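Local coordinates for DltD domain-containing protein (Beauveria bassiana, PDB 7D78), which is a thioesterase of the alpha/beta hydrolase fold that probably acts as a polyketide cyclase, closing medium-ring lactones, at residues K50-I55 against S125-L130; E73-Q78 against D310-F315; L191-S196 against F230-A235; G198-G203 against Q237-L242. One frame throughout, in Å; residues are numbered along the deposited sequence.

In the fold
Contacts 1 and 2 share one side of the chain's centre, and contacts 3 and 4 lie on the opposite side, about 32 to 34 Å between contact centres. Contacts 1, 2 and 4 are buried, contact 3 only partly. Contact 1 pairs two central strands by main-chain hydrogen bonds; contact 2 joins two helices over that sheet through an amide and a phenyl ring, and Ile54 CD1 of the first meets Phe75 CD2 of the second at 3.7 Å. Contact 3 is a two-stranded pairing with a water at its margin, whereas contact 4 is apolar across its segments. These last two share the connection 191-203 and the run 230-242, with Ile234 packed on Tyr239.

Contact 1 (K50-I55 against S125-L130); sequences KGPAII and SSKITL
Ala53 is held through both its N-H and its C=O by strand 127-130. Its N-H reaches Lys127 O over 3.1 Å, and its own O accepts from Thr129 N at 2.9 Å. Two residues further on, Ile55 N donates to Thr129 O at 2.9 Å, a nearly straight bond with 171° at the hydrogen. Thr129 O also receives the CA-H of Ile54, and Ala53 O that of Ile128, so both acceptors have a weaker second partner. The two strand axes run 4.8 Å apart at closest approach and at 18°, so they are parallel, and they are the fourth and fifth of the eight strands of the alpha/beta hydrolase sheet. The alternate peptides of 51-55 turn the other way: Ile54 bonds through its backbone to Asn81 and Tyr83 of the next strand, and Pro52 O accepts from Asn81 ND2. On the face bearing Ala53, Ile55, Ile128 and Leu130 the contacts are apolar. Ile128 sets CG1 beside its backbone N (chi1 -56°), and the further turn about CB-CG1 brings CD1 to 3.9 Å from Ala53 CB. Ile55 and Leu130 lie side by side, CB of the former 3.8 Å from CD2 of the latter; Leu110 and Val114 of helix 103-118 cover Ile55, and Leu130 packs on Val150. At the strand entrance, Lys127 CB rests 3.7 Å from Pro52 CB.

Contact 2 (E73-Q78 against D310-F315); sequences ETFQSQ and DAMTEF
The Phe75 ring is met at its edge by the sulfur of Met312: SD sits 5.5 Å from the ring centroid and 81° off the normal, a Met-aromatic contact made near the ring plane. Thr313 CG2 approaches the same ring obliquely, coming within 3.4 Å of Phe75 CD1. The second flat group, the Gln78 amide, crosses the Asp310 side chain at about a right angle, its plane 50° from that of the carboxylate. Gln78 NE2 nevertheless donates to Asp310 OD1 at 3.0 Å with 155° at the hydrogen, and OD1 lies close to the amide plane. Thr313 OG1 is 2.8 Å from the amide oxygen, Gln78 OE1, and 3.0 Å from Asp310 O. With OG1 between the backbone N and the carbonyl carbon, Thr313 presents its hydroxyl to the amide and its methyl to the phenyl ring. A leucine in place of Gln78 would probably leave Asp310 OD1 without its amide donor and Thr313 OG1 without the amide oxygen beside it. Gln78 is the first residue beyond helix 68-77, so these polar contacts join that helix's C-terminal end to helix 305-319. Beneath them Phe75 meets Trp131 edge-to-face, while Met312 packs on Leu260 and Val262 of strand 259-264.

Contact 3 (L191-S196 against F230-A235); sequences LPPFNS and FRNKIA
A short antiparallel pairing of strands 190-191 and 234-235, separate from the main sheet of the hydrolase fold, brings Leu191 opposite Ile234. Theirs is a hydrogen-bonded pair: Leu191 N donates to Ile234 O at 3.0 Å, and Ile234 N returns a bond to Leu191 O at 2.8 Å with 171° at the hydrogen. Both side chains emerge on the same face of the pair and cross obliquely. Leu191 CG stands between its backbone N and carbonyl carbon (chi1 73°), an unusual choice for leucine that brings CD2 to 3.9 Å from Ile234 CG1. The other branch of Ile234, CG2, meets Pro193 CG at the same distance, so the isoleucine is flanked by a leucine methyl and a proline ring.

After Leu191 the two prolines carry the chain away from regular pairing. Pro192 CA-H still points at Asn232 O, and Pro193 CD lies 3.6 Å from Asn232 OD1. That amide oxygen accepts from a water at 2.7 Å, and the water in turn accepts from Phe194 N at 3.1 Å, bridging the two segments where direct backbone bonds have ended. Asn232 is the centre of an inverse gamma turn, and Asn61 ND2 bonds to Lys233 O just beyond it. The single Leu191-Ile234 bridge, with a gamma turn before one strand and a Pro-Pro step after the other, is a minimal two-stranded antiparallel sheet joining distant parts of the chain.

Contact 4 (G198-G203 against Q237-L242); sequences GENPIG and QTYQKL
Segment 198-203 has no regular secondary structure but closes in a type I beta turn from Asn200 to Gly203, whose Gly203 N donates to Asn200 O at 3.2 Å; it faces the first turn of helix 238-244. The turn ends at Gly203, whose positive phi (82°) would jam a CB against the preceding carbonyl oxygen. No hydrogen bond crosses between the two segments, and the nearest CA atoms, those of Ile202 and Tyr239, are 7.3 Å apart, so side chains make the contact.

The Tyr239 ring is the centre of the packing. Ile202 CG2 lies over one face in a CH-pi contact, 4.0 Å from the centroid and 26° off the normal, shifted toward the rim. Ile202 holds CG1 between its backbone N and carbonyl carbon (chi1 67°), and from there CD1 reaches Tyr239 CD1 at 3.5 Å while also touching Leu242 CD1. Pro201 crosses the tyrosine at about a right angle, with CD 3.6 Å from Tyr239 CE2. An alanine at Tyr239 is likely to open a gap between the turn and the helix, stripping Ile202 and Pro201 of most of their cover from this helix.

Leu191 packs on both Pro201 and Tyr239, and Ala171 of helix 168-183 touches Ile202. Asn200 OD1 takes its stronger bond from Met204 N and a weak one from Gly203 N, which fixes the amide within the turn. Its CB, meanwhile, lies 3.5 Å from Tyr239 OH.

Contact 1 (K50-I55 against S125-L130)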
loop_
_atom_site.group_PDB
_atom_site.type_symbol
_atom_site.label_atom_id
_atom_site.label_comp_id
_atom_site.label_asym_id
_atom_site.label_seq_id
_atom_site.Cartn_x
_atom_site.Cartn_y
_atom_site.Cartn_z
ATOM N N LYS A 50 9.654 35.551 6.392
ATOM C CA LYS A 50 9.053 34.265 6.726
ATOM C C LYS A 50 7.658 34.241 6.131
ATOM O O LYS A 50 6.901 35.196 6.312
ATOM C CB LYS A 50 8.985 34.043 8.245
ATOM C CG LYS A 50 8.584 32.630 8.646
ATOM C CD LYS A 50 8.452 32.480 10.143
ATOM C CE LYS A 50 9.197 31.279 10.620
ATOM N NZ LYS A 50 9.548 31.304 12.077
ATOM N N GLY A 51 7.322 33.162 5.422
ATOM C CA GLY A 51 6.046 33.077 4.748
ATOM C C GLY A 51 5.587 31.649 4.516
ATOM O O GLY A 51 6.286 30.683 4.848
ATOM N N PRO A 52 4.397 31.495 3.930
ATOM C CA PRO A 52 3.860 30.154 3.670
ATOM C C PRO A 52 4.728 29.389 2.682
ATOM O O PRO A 52 5.590 29.940 1.991
ATOM C CB PRO A 52 2.472 30.427 3.085
ATOM C CG PRO A 52 2.584 31.821 2.493
ATOM C CD PRO A 52 3.532 32.562 3.389
ATOM N N ALA A 53 4.494 28.078 2.624
ATOM C CA ALA A 53 5.244 27.219 1.716
ATOM C C ALA A 53 4.299 26.285 0.975
ATOM O O ALA A 53 3.373 25.727 1.569
ATOM C CB ALA A 53 6.305 26.403 2.473
ATOM N N ILE A 54 4.547 26.108 -0.320
ATOM C CA ILE A 54 3.797 25.181 -1.159
ATOM C C ILE A 54 4.767 24.108 -1.628
ATOM O O ILE A 54 5.778 24.423 -2.262
ATOM C CB ILE A 54 3.153 25.886 -2.364
ATOM C CG1 ILE A 54 2.229 27.024 -1.912
ATOM C CG2 ILE A 54 2.435 24.876 -3.242
ATOM C CD1 ILE A 54 1.821 27.940 -3.060
ATOM N N ILE A 55 4.468 22.847 -1.314
ATOM C CA ILE A 55 5.282 21.712 -1.749
ATOM C C ILE A 55 4.583 21.071 -2.940
ATOM O O ILE A 55 3.444 20.608 -2.815
ATOM C CB ILE A 55 5.484 20.692 -0.617
ATOM C CG1 ILE A 55 6.326 21.288 0.514
ATOM C CG2 ILE A 55 6.148 19.404 -1.159
ATOM C CD1 ILE A 55 6.092 20.595 1.879
ATOM N N SER A 125 5.945 27.268 9.488
ATOM C CA SER A 125 5.515 25.884 9.662
ATOM C C SER A 125 4.012 25.753 9.893
ATOM O O SER A 125 3.485 24.636 9.835
ATOM C CB SER A 125 6.275 25.260 10.839
ATOM O OG SER A 125 5.837 25.834 12.053
ATOM N N SER A 126 3.311 26.856 10.150
ATOM C CA SER A 126 1.865 26.821 10.333
ATOM C C SER A 126 1.100 27.078 9.046
ATOM O O SER A 126 -0.134 27.118 9.075
ATOM C CB SER A 126 1.430 27.849 11.396
ATOM O OG SER A 126 1.580 29.183 10.922
ATOM N N LYS A 127 1.791 27.253 7.917
ATOM C CA LYS A 127 1.135 27.588 6.655
ATOM C C LYS A 127 1.698 26.721 5.519
ATOM O O LYS A 127 2.166 27.237 4.508
ATOM C CB LYS A 127 1.294 29.072 6.298
ATOM C CG LYS A 127 0.741 30.071 7.310
ATOM C CD LYS A 127 0.939 31.494 6.773
ATOM C CE LYS A 127 0.574 32.573 7.783
ATOM N NZ LYS A 127 0.900 33.919 7.210
ATOM N N ILE A 128 1.633 25.393 5.683
ATOM C CA ILE A 128 2.117 24.439 4.681
ATOM C C ILE A 128 0.950 24.000 3.801
ATOM O O ILE A 128 -0.101 23.592 4.314
ATOM C CB ILE A 128 2.769 23.212 5.348
ATOM C CG1 ILE A 128 3.907 23.618 6.290
ATOM C CG2 ILE A 128 3.222 22.213 4.286
ATOM C CD1 ILE A 128 5.063 24.365 5.615
ATOM N N THR A 129 1.139 24.063 2.476
ATOM C CA THR A 129 0.176 23.593 1.482
ATOM C C THR A 129 0.826 22.512 0.628
ATOM O O THR A 129 2.010 22.618 0.282
ATOM C CB THR A 129 -0.317 24.753 0.579
ATOM O OG1 THR A 129 -1.183 25.612 1.334
ATOM C CG2 THR A 129 -1.083 24.239 -0.678
ATOM N N LEU A 130 0.067 21.453 0.322
ATOM C CA LEU A 130 0.504 20.428 -0.621
ATOM C C LEU A 130 -0.199 20.622 -1.958
ATOM O O LEU A 130 -1.427 20.791 -2.011
ATOM C CB LEU A 130 0.243 19.012 -0.101
ATOM C CG LEU A 130 1.067 18.534 1.104
ATOM C CD1 LEU A 130 0.910 17.038 1.302
ATOM C CD2 LEU A 130 2.554 18.937 1.007
#

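Contact 2 (E73-Q78 against D310-F315)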
loop_
_atom_site.group_PDB
_atom_site.type_symbol
_atom_site.label_atom_id
_atom_site.label_comp_id
_atom_site.label_asym_id
_atom_site.label_seq_id
_atom_site.Cartn_x
_atom_site.Cartn_y
_atom_site.Cartn_z
ATOM N N GLU A 73 7.885 29.900 -9.896
ATOM C CA GLU A 73 8.318 31.294 -9.976
ATOM C C GLU A 73 7.165 32.248 -9.676
ATOM O O GLU A 73 7.346 33.248 -8.971
ATOM C CB GLU A 73 8.899 31.582 -11.361
ATOM C CG GLU A 73 10.145 30.772 -11.681
ATOM C CD GLU A 73 10.640 30.996 -13.102
ATOM O OE1 GLU A 73 10.159 31.942 -13.762
ATOM O OE2 GLU A 73 11.511 30.227 -13.559
ATOM N N THR A 74 5.973 31.954 -10.203
ATOM C CA THR A 74 4.803 32.778 -9.904
ATOM C C THR A 74 4.448 32.696 -8.429
ATOM O O THR A 74 4.190 33.721 -7.785
ATOM C CB THR A 74 3.611 32.350 -10.765
ATOM O OG1 THR A 74 3.923 32.555 -12.146
ATOM C CG2 THR A 74 2.363 33.165 -10.413
ATOM N N PHE A 75 4.425 31.481 -7.876
ATOM C CA PHE A 75 4.160 31.325 -6.448
ATOM C C PHE A 75 5.156 32.134 -5.628
ATOM O O PHE A 75 4.777 32.864 -4.706
ATOM C CB PHE A 75 4.226 29.847 -6.056
ATOM C CG PHE A 75 3.031 29.032 -6.481
ATOM C CD1 PHE A 75 1.834 29.638 -6.832
ATOM C CD2 PHE A 75 3.104 27.639 -6.507
ATOM C CE1 PHE A 75 0.732 28.879 -7.210
ATOM C CE2 PHE A 75 2.008 26.869 -6.890
ATOM C CZ PHE A 75 0.822 27.483 -7.243
ATOM N N GLN A 76 6.441 32.032 -5.973
ATOM C CA GLN A 76 7.467 32.770 -5.247
ATOM C C GLN A 76 7.249 34.277 -5.336
ATOM O O GLN A 76 7.426 34.995 -4.346
ATOM C CB GLN A 76 8.838 32.405 -5.796
ATOM C CG GLN A 76 9.975 33.120 -5.131
ATOM C CD GLN A 76 11.282 32.866 -5.845
ATOM O OE1 GLN A 76 11.350 32.904 -7.071
ATOM N NE2 GLN A 76 12.324 32.593 -5.084
ATOM N N SER A 77 6.878 34.778 -6.516
ATOM C CA SER A 77 6.684 36.216 -6.665
ATOM C C SER A 77 5.450 36.708 -5.927
ATOM O O SER A 77 5.329 37.913 -5.687
ATOM C CB SER A 77 6.579 36.594 -8.140
ATOM O OG SER A 77 5.351 36.162 -8.681
ATOM N N GLN A 78 4.527 35.816 -5.571
ATOM C CA GLN A 78 3.364 36.183 -4.780
ATOM C C GLN A 78 3.554 35.886 -3.296
ATOM O O GLN A 78 2.588 35.949 -2.527
ATOM C CB GLN A 78 2.121 35.483 -5.327
ATOM C CG GLN A 78 1.748 35.983 -6.724
ATOM C CD GLN A 78 0.428 35.434 -7.226
ATOM O OE1 GLN A 78 -0.457 35.098 -6.444
ATOM N NE2 GLN A 78 0.286 35.353 -8.544
ATOM N N ASP A 310 -3.528 32.109 -10.563
ATOM C CA ASP A 310 -4.012 33.117 -9.622
ATOM C C ASP A 310 -5.120 32.558 -8.739
ATOM O O ASP A 310 -5.202 32.884 -7.547
ATOM C CB ASP A 310 -4.496 34.357 -10.377
ATOM C CG ASP A 310 -3.361 35.285 -10.738
ATOM O OD1 ASP A 310 -2.247 35.076 -10.205
ATOM O OD2 ASP A 310 -3.571 36.214 -11.547
ATOM N N ALA A 311 -5.975 31.703 -9.305
ATOM C CA ALA A 311 -7.029 31.085 -8.514
ATOM C C ALA A 311 -6.460 30.193 -7.419
ATOM O O ALA A 311 -7.038 30.100 -6.327
ATOM C CB ALA A 311 -7.958 30.285 -9.419
ATOM N N MET A 312 -5.328 29.537 -7.687
ATOM C CA MET A 312 -4.698 28.693 -6.675
ATOM C C MET A 312 -4.184 29.526 -5.510
ATOM O O MET A 312 -4.484 29.235 -4.349
ATOM C CB MET A 312 -3.559 27.886 -7.296
ATOM C CG MET A 312 -3.995 26.926 -8.377
ATOM S SD MET A 312 -2.585 26.188 -9.235
ATOM C CE MET A 312 -3.454 25.019 -10.232
ATOM N N THR A 313 -3.412 30.578 -5.801
ATOM C CA THR A 313 -2.865 31.401 -4.727
ATOM C C THR A 313 -3.960 32.095 -3.941
ATOM O O THR A 313 -3.801 32.328 -2.738
ATOM C CB THR A 313 -1.892 32.438 -5.279
ATOM O OG1 THR A 313 -2.525 33.184 -6.327
ATOM C CG2 THR A 313 -0.672 31.746 -5.825
ATOM N N GLU A 314 -5.062 32.454 -4.601
ATOM C CA GLU A 314 -6.187 33.035 -3.880
ATOM C C GLU A 314 -6.783 32.018 -2.914
ATOM O O GLU A 314 -7.031 32.332 -1.744
ATOM C CB GLU A 314 -7.242 33.547 -4.864
ATOM C CG GLU A 314 -8.455 34.193 -4.195
ATOM C CD GLU A 314 -9.679 34.247 -5.108
ATOM O OE1 GLU A 314 -10.672 34.914 -4.737
ATOM O OE2 GLU A 314 -9.653 33.626 -6.196
ATOM N N PHE A 315 -6.997 30.780 -3.383
ATOM C CA PHE A 315 -7.548 29.741 -2.512
ATOM C C PHE A 315 -6.621 29.461 -1.334
ATOM O O PHE A 315 -7.075 29.311 -0.194
ATOM C CB PHE A 315 -7.805 28.462 -3.316
ATOM C CG PHE A 315 -8.346 27.322 -2.496
ATOM C CD1 PHE A 315 -9.713 27.185 -2.297
ATOM C CD2 PHE A 315 -7.491 26.379 -1.932
ATOM C CE1 PHE A 315 -10.223 26.141 -1.540
ATOM C CE2 PHE A 315 -7.992 25.323 -1.164
ATOM C CZ PHE A 315 -9.356 25.201 -0.974
#

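Contact 3 (L191-S196 against F230-A235)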
loop_
_atom_site.group_PDB
_atom_site.type_symbol
_atom_site.label_atom_id
_atom_site.label_comp_id
_atom_site.label_asym_id
_atom_site.label_seq_id
_atom_site.Cartn_x
_atom_site.Cartn_y
_atom_site.Cartn_z
ATOM N N LEU A 191 10.306 -0.648 -18.658
ATOM C CA LEU A 191 9.602 -0.363 -19.901
ATOM C C LEU A 191 9.232 1.111 -19.920
ATOM O O LEU A 191 9.078 1.716 -18.853
ATOM C CB LEU A 191 8.345 -1.234 -20.040
ATOM C CG LEU A 191 7.130 -0.912 -19.142
ATOM C CD1 LEU A 191 5.924 -1.675 -19.636
ATOM C CD2 LEU A 191 7.383 -1.258 -17.675
ATOM N N PRO A 192 9.078 1.712 -21.098
ATOM C CA PRO A 192 8.497 3.053 -21.169
ATOM C C PRO A 192 7.079 3.028 -20.633
ATOM O O PRO A 192 6.330 2.083 -20.915
ATOM C CB PRO A 192 8.510 3.380 -22.677
ATOM C CG PRO A 192 9.357 2.336 -23.316
ATOM C CD PRO A 192 9.270 1.126 -22.438
ATOM N N PRO A 193 6.679 4.030 -19.843
ATOM C CA PRO A 193 5.293 4.059 -19.342
ATOM C C PRO A 193 4.252 4.130 -20.447
ATOM O O PRO A 193 3.082 3.803 -20.199
ATOM C CB PRO A 193 5.242 5.324 -18.469
ATOM C CG PRO A 193 6.636 5.848 -18.387
ATOM C CD PRO A 193 7.480 5.189 -19.408
ATOM N N PHE A 194 4.633 4.590 -21.642
ATOM C CA PHE A 194 3.747 4.642 -22.801
ATOM C C PHE A 194 4.562 4.287 -24.038
ATOM O O PHE A 194 5.574 4.940 -24.316
ATOM C CB PHE A 194 3.109 6.032 -22.957
ATOM C CG PHE A 194 2.403 6.520 -21.715
ATOM C CD1 PHE A 194 3.085 7.246 -20.760
ATOM C CD2 PHE A 194 1.055 6.251 -21.512
ATOM C CE1 PHE A 194 2.448 7.693 -19.612
ATOM C CE2 PHE A 194 0.411 6.695 -20.364
ATOM C CZ PHE A 194 1.115 7.420 -19.416
ATOM N N ASN A 195 4.144 3.250 -24.761
ATOM C CA ASN A 195 4.831 2.893 -25.997
ATOM C C ASN A 195 4.292 3.742 -27.148
ATOM O O ASN A 195 3.385 4.562 -26.979
ATOM C CB ASN A 195 4.713 1.388 -26.274
ATOM C CG ASN A 195 3.288 0.933 -26.593
ATOM O OD1 ASN A 195 2.444 1.708 -27.032
ATOM N ND2 ASN A 195 3.026 -0.350 -26.369
ATOM N N SER A 196 4.850 3.530 -28.345
ATOM C CA SER A 196 4.488 4.349 -29.498
ATOM C C SER A 196 3.016 4.229 -29.873
ATOM O O SER A 196 2.480 5.136 -30.520
ATOM C CB SER A 196 5.353 3.973 -30.699
ATOM O OG SER A 196 5.088 2.638 -31.068
ATOM N N PHE A 230 16.225 12.753 -15.997
ATOM C CA PHE A 230 14.962 12.246 -16.520
ATOM C C PHE A 230 15.203 10.951 -17.295
ATOM O O PHE A 230 16.107 10.874 -18.131
ATOM C CB PHE A 230 14.284 13.271 -17.426
ATOM C CG PHE A 230 13.095 12.710 -18.170
ATOM C CD1 PHE A 230 11.914 12.427 -17.494
ATOM C CD2 PHE A 230 13.170 12.434 -19.529
ATOM C CE1 PHE A 230 10.824 11.880 -18.159
ATOM C CE2 PHE A 230 12.087 11.892 -20.205
ATOM C CZ PHE A 230 10.908 11.617 -19.517
ATOM N N ARG A 231 14.396 9.930 -17.016
ATOM C CA ARG A 231 14.544 8.623 -17.649
ATOM C C ARG A 231 13.162 8.173 -18.103
ATOM O O ARG A 231 12.246 8.071 -17.282
ATOM C CB ARG A 231 15.178 7.608 -16.683
ATOM C CG ARG A 231 16.540 8.062 -16.124
ATOM C CD ARG A 231 17.173 7.035 -15.182
ATOM N NE ARG A 231 16.424 6.904 -13.929
ATOM C CZ ARG A 231 16.652 7.617 -12.826
ATOM N NH1 ARG A 231 17.622 8.530 -12.798
ATOM N NH2 ARG A 231 15.896 7.425 -11.746
ATOM N N ASN A 232 12.999 7.928 -19.402
ATOM C CA ASN A 232 11.677 7.601 -19.944
ATOM C C ASN A 232 11.407 6.097 -19.820
ATOM O O ASN A 232 11.157 5.379 -20.788
ATOM C CB ASN A 232 11.558 8.084 -21.385
ATOM C CG ASN A 232 10.160 7.903 -21.948
ATOM O OD1 ASN A 232 9.181 7.839 -21.208
ATOM N ND2 ASN A 232 10.062 7.826 -23.271
ATOM N N LYS A 233 11.469 5.625 -18.577
ATOM C CA LYS A 233 11.255 4.215 -18.286
ATOM C C LYS A 233 10.770 4.096 -16.853
ATOM O O LYS A 233 11.090 4.942 -16.017
ATOM C CB LYS A 233 12.540 3.390 -18.478
ATOM C CG LYS A 233 13.723 3.857 -17.607
ATOM C CD LYS A 233 14.974 2.973 -17.792
ATOM C CE LYS A 233 16.109 3.417 -16.852
ATOM N NZ LYS A 233 17.332 2.552 -16.949
ATOM N N ILE A 234 9.976 3.048 -16.581
ATOM C CA ILE A 234 9.588 2.708 -15.217
ATOM C C ILE A 234 9.866 1.231 -14.978
ATOM O O ILE A 234 9.919 0.424 -15.909
ATOM C CB ILE A 234 8.099 3.011 -14.921
ATOM C CG1 ILE A 234 7.191 2.238 -15.906
ATOM C CG2 ILE A 234 7.839 4.513 -14.957
ATOM C CD1 ILE A 234 5.712 2.223 -15.519
ATOM N N ALA A 235 10.028 0.880 -13.706
ATOM C CA ALA A 235 10.024 -0.525 -13.324
ATOM C C ALA A 235 8.621 -1.096 -13.491
ATOM O O ALA A 235 7.641 -0.491 -13.043
ATOM C CB ALA A 235 10.482 -0.689 -11.875
HETATM O O HOH W 1 6.787 6.792 -22.040
#

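Contact 4 (G198-G203 against Q237-L242)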
loop_
_atom_site.group_PDB
_atom_site.type_symbol
_atom_site.label_atom_id
_atom_site.label_comp_id
_atom_site.label_asym_id
_atom_site.label_seq_id
_atom_site.Cartn_x
_atom_site.Cartn_y
_atom_site.Cartn_z
ATOM N N GLY A 198 0.896 4.457 -27.640
ATOM C CA GLY A 198 0.295 5.074 -26.472
ATOM C C GLY A 198 -0.144 4.110 -25.395
ATOM O O GLY A 198 -0.857 4.517 -24.466
ATOM N N GLU A 199 0.268 2.849 -25.474
ATOM C CA GLU A 199 -0.286 1.809 -24.624
ATOM C C GLU A 199 0.707 1.404 -23.548
ATOM O O GLU A 199 1.905 1.681 -23.628
ATOM C CB GLU A 199 -0.685 0.583 -25.457
ATOM C CG GLU A 199 -1.798 0.852 -26.454
ATOM C CD GLU A 199 -2.218 -0.398 -27.214
ATOM O OE1 GLU A 199 -1.334 -1.152 -27.669
ATOM O OE2 GLU A 199 -3.436 -0.631 -27.348
ATOM N N ASN A 200 0.186 0.699 -22.553
ATOM C CA ASN A 200 1.008 0.112 -21.506
ATOM C C ASN A 200 0.266 -1.103 -20.970
ATOM O O ASN A 200 -0.927 -1.284 -21.252
ATOM C CB ASN A 200 1.312 1.135 -20.400
ATOM C CG ASN A 200 0.065 1.768 -19.835
ATOM O OD1 ASN A 200 -0.766 1.090 -19.235
ATOM N ND2 ASN A 200 -0.073 3.080 -20.016
ATOM N N PRO A 201 0.949 -1.970 -20.206
ATOM C CA PRO A 201 0.360 -3.282 -19.885
ATOM C C PRO A 201 -0.911 -3.240 -19.059
ATOM O O PRO A 201 -1.698 -4.194 -19.130
ATOM C CB PRO A 201 1.489 -3.990 -19.125
ATOM C CG PRO A 201 2.724 -3.401 -19.696
ATOM C CD PRO A 201 2.387 -1.938 -19.876
ATOM N N ILE A 202 -1.137 -2.207 -18.243
ATOM C CA ILE A 202 -2.338 -2.205 -17.404
ATOM C C ILE A 202 -3.441 -1.319 -17.967
ATOM O O ILE A 202 -4.569 -1.345 -17.444
ATOM C CB ILE A 202 -2.025 -1.796 -15.945
ATOM C CG1 ILE A 202 -1.595 -0.336 -15.856
ATOM C CG2 ILE A 202 -0.942 -2.704 -15.340
ATOM C CD1 ILE A 202 -1.430 0.161 -14.396
ATOM N N GLY A 203 -3.159 -0.546 -19.011
ATOM C CA GLY A 203 -4.167 0.322 -19.599
ATOM C C GLY A 203 -4.380 1.645 -18.891
ATOM O O GLY A 203 -5.497 2.173 -18.910
ATOM N N GLN A 237 7.348 -3.323 -11.812
ATOM C CA GLN A 237 6.758 -3.547 -10.491
ATOM C C GLN A 237 5.942 -2.359 -10.003
ATOM O O GLN A 237 5.174 -2.509 -9.044
ATOM C CB GLN A 237 7.846 -3.883 -9.469
ATOM C CG GLN A 237 8.430 -5.290 -9.639
ATOM C CD GLN A 237 7.361 -6.389 -9.601
ATOM O OE1 GLN A 237 6.406 -6.313 -8.825
ATOM N NE2 GLN A 237 7.529 -7.414 -10.441
ATOM N N THR A 238 6.108 -1.184 -10.621
ATOM C CA THR A 238 5.206 -0.051 -10.424
ATOM C C THR A 238 3.766 -0.527 -10.481
ATOM O O THR A 238 2.939 -0.142 -9.648
ATOM C CB THR A 238 5.431 1.021 -11.497
ATOM O OG1 THR A 238 6.766 1.526 -11.403
ATOM C CG2 THR A 238 4.411 2.177 -11.360
ATOM N N TYR A 239 3.466 -1.395 -11.454
ATOM C CA TYR A 239 2.093 -1.838 -11.643
ATOM C C TYR A 239 1.602 -2.677 -10.469
ATOM O O TYR A 239 0.395 -2.728 -10.213
ATOM C CB TYR A 239 1.989 -2.612 -12.953
ATOM C CG TYR A 239 2.337 -1.774 -14.168
ATOM C CD1 TYR A 239 2.058 -0.405 -14.204
ATOM C CD2 TYR A 239 2.940 -2.353 -15.279
ATOM C CE1 TYR A 239 2.381 0.365 -15.336
ATOM C CE2 TYR A 239 3.259 -1.605 -16.399
ATOM C CZ TYR A 239 2.974 -0.258 -16.432
ATOM O OH TYR A 239 3.303 0.459 -17.566
ATOM N N GLN A 240 2.510 -3.359 -9.765
ATOM C CA GLN A 240 2.118 -4.046 -8.537
ATOM C C GLN A 240 1.689 -3.045 -7.466
ATOM O O GLN A 240 0.671 -3.238 -6.789
ATOM C CB GLN A 240 3.271 -4.918 -8.037
ATOM C CG GLN A 240 2.995 -5.624 -6.706
ATOM C CD GLN A 240 1.868 -6.634 -6.810
ATOM O OE1 GLN A 240 0.704 -6.341 -6.487
ATOM N NE2 GLN A 240 2.197 -7.822 -7.278
ATOM N N LYS A 241 2.458 -1.965 -7.298
ATOM C CA LYS A 241 2.077 -0.930 -6.341
ATOM C C LYS A 241 0.741 -0.302 -6.717
ATOM O O LYS A 241 -0.086 -0.014 -5.846
ATOM C CB LYS A 241 3.171 0.139 -6.266
ATOM C CG LYS A 241 4.590 -0.406 -6.042
ATOM C CD LYS A 241 4.622 -1.344 -4.830
ATOM C CE LYS A 241 5.986 -2.008 -4.652
ATOM N NZ LYS A 241 5.992 -2.904 -3.440
ATOM N N LEU A 242 0.513 -0.080 -8.012
ATOM C CA LEU A 242 -0.752 0.502 -8.443
ATOM C C LEU A 242 -1.911 -0.467 -8.251
ATOM O O LEU A 242 -3.052 -0.029 -8.070
ATOM C CB LEU A 242 -0.669 0.940 -9.910
ATOM C CG LEU A 242 0.409 1.987 -10.227
ATOM C CD1 LEU A 242 0.302 2.417 -11.679
ATOM C CD2 LEU A 242 0.267 3.198 -9.294
#